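Local coordinates for flagellar motor switch protein FliG (PDB 5TDY) that probably forms part of the switch complex at the base of the flagellar basal body, which sets the direction of flagellar rotation, at residues V14-L19 and Q26-L31. Residues are numbered along the deposited sequence; the frame is centred on the assembly and turned at random.
Sequences VLLVAL and QVMKHL
Val27 meets two leucines of the preceding helix, one with each of its methyls, and these apolar contacts carry most of the joint between 14-19 and 26-31. Its CG1 lies 4.0 Å from CD2 of Leu16, and its CG2 lies 4.0 Å from CD1 of Leu19. The valine chi1 of 168° sets CG1 anti to the backbone N and CG2 anti to the carbonyl carbon, which spreads the fork between partners one helical turn apart. A beta-branched residue suits this place, since its methyls sit close to the backbone and the longer leucines span the rest of the gap; the nearest CA atoms, those of Leu16 and Val27, are still 8.3 Å apart. Leu19 crosses the valine at about a right angle.

The fork of Leu16 is shared in the same way. While CD2 serves Val27, CD1 comes within 4.2 Å of the terminal CE of Met28, a selenomethionine whose flexible chain bends at chi3 (137°) on its way to the leucine.

Met28 to Leu31 form a type I beta turn, with Leu31 N bonded to Met28 O at 3.0 Å.

In the FliG N-terminal domain the contact packs helix 8-19 against helix 21-28. Helix 33-44 adjoins both, Ile43 touching Leu16 while Leu39 and Val40 touch Met28; Leu19 also packs on an apolar side chain belonging to the chain of a different protein in the assembly.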
ATOM      1  N   VAL B  14       0.014   6.167   7.849  1.00 11.97           N
ATOM      2  CA  VAL B  14       0.979   6.271   6.760  1.00 11.63           C
ATOM      3  C   VAL B  14       0.266   6.210   5.414  1.00 13.89           C
ATOM      4  O   VAL B  14       0.589   6.969   4.486  1.00 11.41           O
ATOM      5  CB  VAL B  14       2.064   5.182   6.895  1.00 14.40           C
ATOM      6  CG1 VAL B  14       2.924   5.092   5.617  1.00 13.91           C
ATOM      7  CG2 VAL B  14       2.956   5.455   8.127  1.00 15.39           C
ATOM      8  N   LEU B  15      -0.744   5.341   5.292  1.00 10.96           N
ATOM      9  CA  LEU B  15      -1.445   5.227   4.018  1.00 15.14           C
ATOM     10  C   LEU B  15      -2.165   6.522   3.680  1.00 14.96           C
ATOM     11  O   LEU B  15      -2.090   7.006   2.540  1.00 10.99           O
ATOM     12  CB  LEU B  15      -2.433   4.052   4.049  1.00 17.90           C
ATOM     13  CG  LEU B  15      -3.166   3.681   2.751  1.00 17.38           C
ATOM     14  CD1 LEU B  15      -2.182   3.107   1.748  1.00 15.74           C
ATOM     15  CD2 LEU B  15      -4.265   2.680   3.031  1.00 17.72           C
ATOM     16  N   LEU B  16      -2.858   7.113   4.661  1.00 10.82           N
ATOM     17  CA  LEU B  16      -3.603   8.334   4.369  1.00 11.51           C
ATOM     18  C   LEU B  16      -2.667   9.505   4.086  1.00 10.07           C
ATOM     19  O   LEU B  16      -2.987  10.368   3.266  1.00 13.70           O
ATOM     20  CB  LEU B  16      -4.563   8.658   5.516  1.00 12.60           C
ATOM     21  CG  LEU B  16      -5.694   7.625   5.674  1.00 11.19           C
ATOM     22  CD1 LEU B  16      -6.428   7.858   6.971  1.00 14.51           C
ATOM     23  CD2 LEU B  16      -6.665   7.680   4.474  1.00 10.60           C
ATOM     24  N   VAL B  17      -1.521   9.579   4.766  1.00 11.30           N
ATOM     25  CA  VAL B  17      -0.558  10.625   4.429  1.00 10.01           C
ATOM     26  C   VAL B  17      -0.068  10.440   3.000  1.00 12.21           C
ATOM     27  O   VAL B  17       0.008  11.399   2.225  1.00 12.20           O
ATOM     28  CB  VAL B  17       0.598  10.646   5.444  1.00 12.05           C
ATOM     29  CG1 VAL B  17       1.803  11.420   4.893  1.00 16.18           C
ATOM     30  CG2 VAL B  17       0.135  11.295   6.770  1.00 10.18           C
ATOM     31  N   ALA B  18       0.209   9.194   2.611  1.00 11.17           N
ATOM     32  CA  ALA B  18       0.688   8.898   1.259  1.00 15.24           C
ATOM     33  C   ALA B  18      -0.338   9.247   0.195  1.00 15.54           C
ATOM     34  O   ALA B  18       0.028   9.547  -0.949  1.00 13.62           O
ATOM     35  CB  ALA B  18       1.056   7.412   1.148  1.00 16.08           C
ATOM     36  N   LEU B  19      -1.626   9.179   0.534  1.00 14.60           N
ATOM     37  CA  LEU B  19      -2.648   9.540  -0.431  1.00 13.52           C
ATOM     38  C   LEU B  19      -2.690  11.047  -0.682  1.00 14.78           C
ATOM     39  O   LEU B  19      -3.131  11.474  -1.751  1.00 13.49           O
ATOM     40  CB  LEU B  19      -4.010   9.029   0.050  1.00 12.90           C
ATOM     41  CG  LEU B  19      -4.346   7.573  -0.312  1.00 18.72           C
ATOM     42  CD1 LEU B  19      -5.462   7.030   0.573  1.00 13.94           C
ATOM     43  CD2 LEU B  19      -4.724   7.446  -1.769  1.00 13.70           C
ATOM     44  N   GLN B  26     -11.471  12.138   0.883  1.00 12.07           N
ATOM     45  CA  GLN B  26     -12.509  11.348   0.224  1.00 13.37           C
ATOM     46  C   GLN B  26     -12.610   9.946   0.829  1.00 17.81           C
ATOM     47  O   GLN B  26     -13.720   9.447   1.070  1.00 16.24           O
ATOM     48  CB  GLN B  26     -12.237  11.286  -1.279  1.00 17.05           C
ATOM     49  CG  GLN B  26     -13.183  10.365  -2.096  1.00 20.19           C
ATOM     50  CD  GLN B  26     -14.644  10.809  -2.098  1.00 25.48           C
ATOM     51  OE1 GLN B  26     -14.967  11.971  -1.821  1.00 23.99           O
ATOM     52  NE2 GLN B  26     -15.535   9.877  -2.420  1.00 21.34           N
ATOM     53  N   VAL B  27     -11.470   9.304   1.102  1.00 12.59           N
ATOM     54  CA  VAL B  27     -11.503   8.001   1.775  1.00 12.92           C
ATOM     55  C   VAL B  27     -12.200   8.110   3.127  1.00 13.00           C
ATOM     56  O   VAL B  27     -13.036   7.268   3.486  1.00 13.69           O
ATOM     57  CB  VAL B  27     -10.078   7.434   1.926  1.00 13.58           C
ATOM     58  CG1 VAL B  27     -10.067   6.232   2.881  1.00 13.43           C
ATOM     59  CG2 VAL B  27      -9.508   7.044   0.576  1.00 10.83           C
HETATM   60  N   MSE B  28     -11.906   9.161   3.882  1.00 15.31           N
HETATM   61  CA  MSE B  28     -12.444   9.265   5.239  1.00 14.72           C
HETATM   62  C   MSE B  28     -13.953   9.487   5.347  1.00 16.63           C
HETATM   63  O   MSE B  28     -14.559   9.213   6.394  1.00 14.16           O
HETATM   64  CB  MSE B  28     -11.716  10.367   5.973  1.00 17.02           C
HETATM   65  CG  MSE B  28     -10.524   9.785   6.729  1.00 26.95           C
HETATM   66 SE   MSE B  28      -9.251  11.144   7.115  1.00 66.58          SE
HETATM   67  CE  MSE B  28      -8.824  10.645   8.939  1.00 36.55           C
ATOM     68  N   LYS B  29     -14.563   9.971   4.266  1.00 12.78           N
ATOM     69  CA  LYS B  29     -16.019  10.067   4.214  1.00 16.76           C
ATOM     70  C   LYS B  29     -16.698   8.704   4.222  1.00 15.30           C
ATOM     71  O   LYS B  29     -17.911   8.635   4.427  1.00 12.52           O
ATOM     72  CB  LYS B  29     -16.441  10.873   2.975  1.00 16.77           C
ATOM     73  CG  LYS B  29     -16.124  12.363   3.118  1.00 23.90           C
ATOM     74  CD  LYS B  29     -16.048  13.072   1.772  1.00 25.06           C
ATOM     75  CE  LYS B  29     -15.708  14.552   1.949  1.00 36.93           C
ATOM     76  NZ  LYS B  29     -15.742  15.296   0.653  1.00 36.11           N
ATOM     77  N   HIS B  30     -15.943   7.623   4.039  1.00 14.70           N
ATOM     78  CA  HIS B  30     -16.483   6.275   4.150  1.00 18.37           C
ATOM     79  C   HIS B  30     -16.400   5.734   5.564  1.00 18.29           C
ATOM     80  O   HIS B  30     -16.764   4.579   5.786  1.00 21.61           O
ATOM     81  CB  HIS B  30     -15.747   5.326   3.200  1.00 18.87           C
ATOM     82  CG  HIS B  30     -15.947   5.661   1.762  1.00 21.31           C
ATOM     83  ND1 HIS B  30     -16.943   5.089   1.000  1.00 18.32           N
ATOM     84  CD2 HIS B  30     -15.304   6.535   0.953  1.00 19.00           C
ATOM     85  CE1 HIS B  30     -16.899   5.591  -0.221  1.00 21.25           C
ATOM     86  NE2 HIS B  30     -15.912   6.468  -0.278  1.00 22.66           N
ATOM     87  N   LEU B  31     -15.919   6.540   6.508  1.00 17.82           N
ATOM     88  CA  LEU B  31     -15.738   6.158   7.900  1.00 18.67           C
ATOM     89  C   LEU B  31     -16.624   7.027   8.775  1.00 20.86           C
ATOM     90  O   LEU B  31     -16.926   8.171   8.426  1.00 19.26           O
ATOM     91  CB  LEU B  31     -14.279   6.317   8.329  1.00 14.81           C
ATOM     92  CG  LEU B  31     -13.317   5.520   7.437  1.00 20.76           C
ATOM     93  CD1 LEU B  31     -11.871   5.832   7.761  1.00 22.32           C
ATOM     94  CD2 LEU B  31     -13.586   4.020   7.582  1.00 20.16           C
TER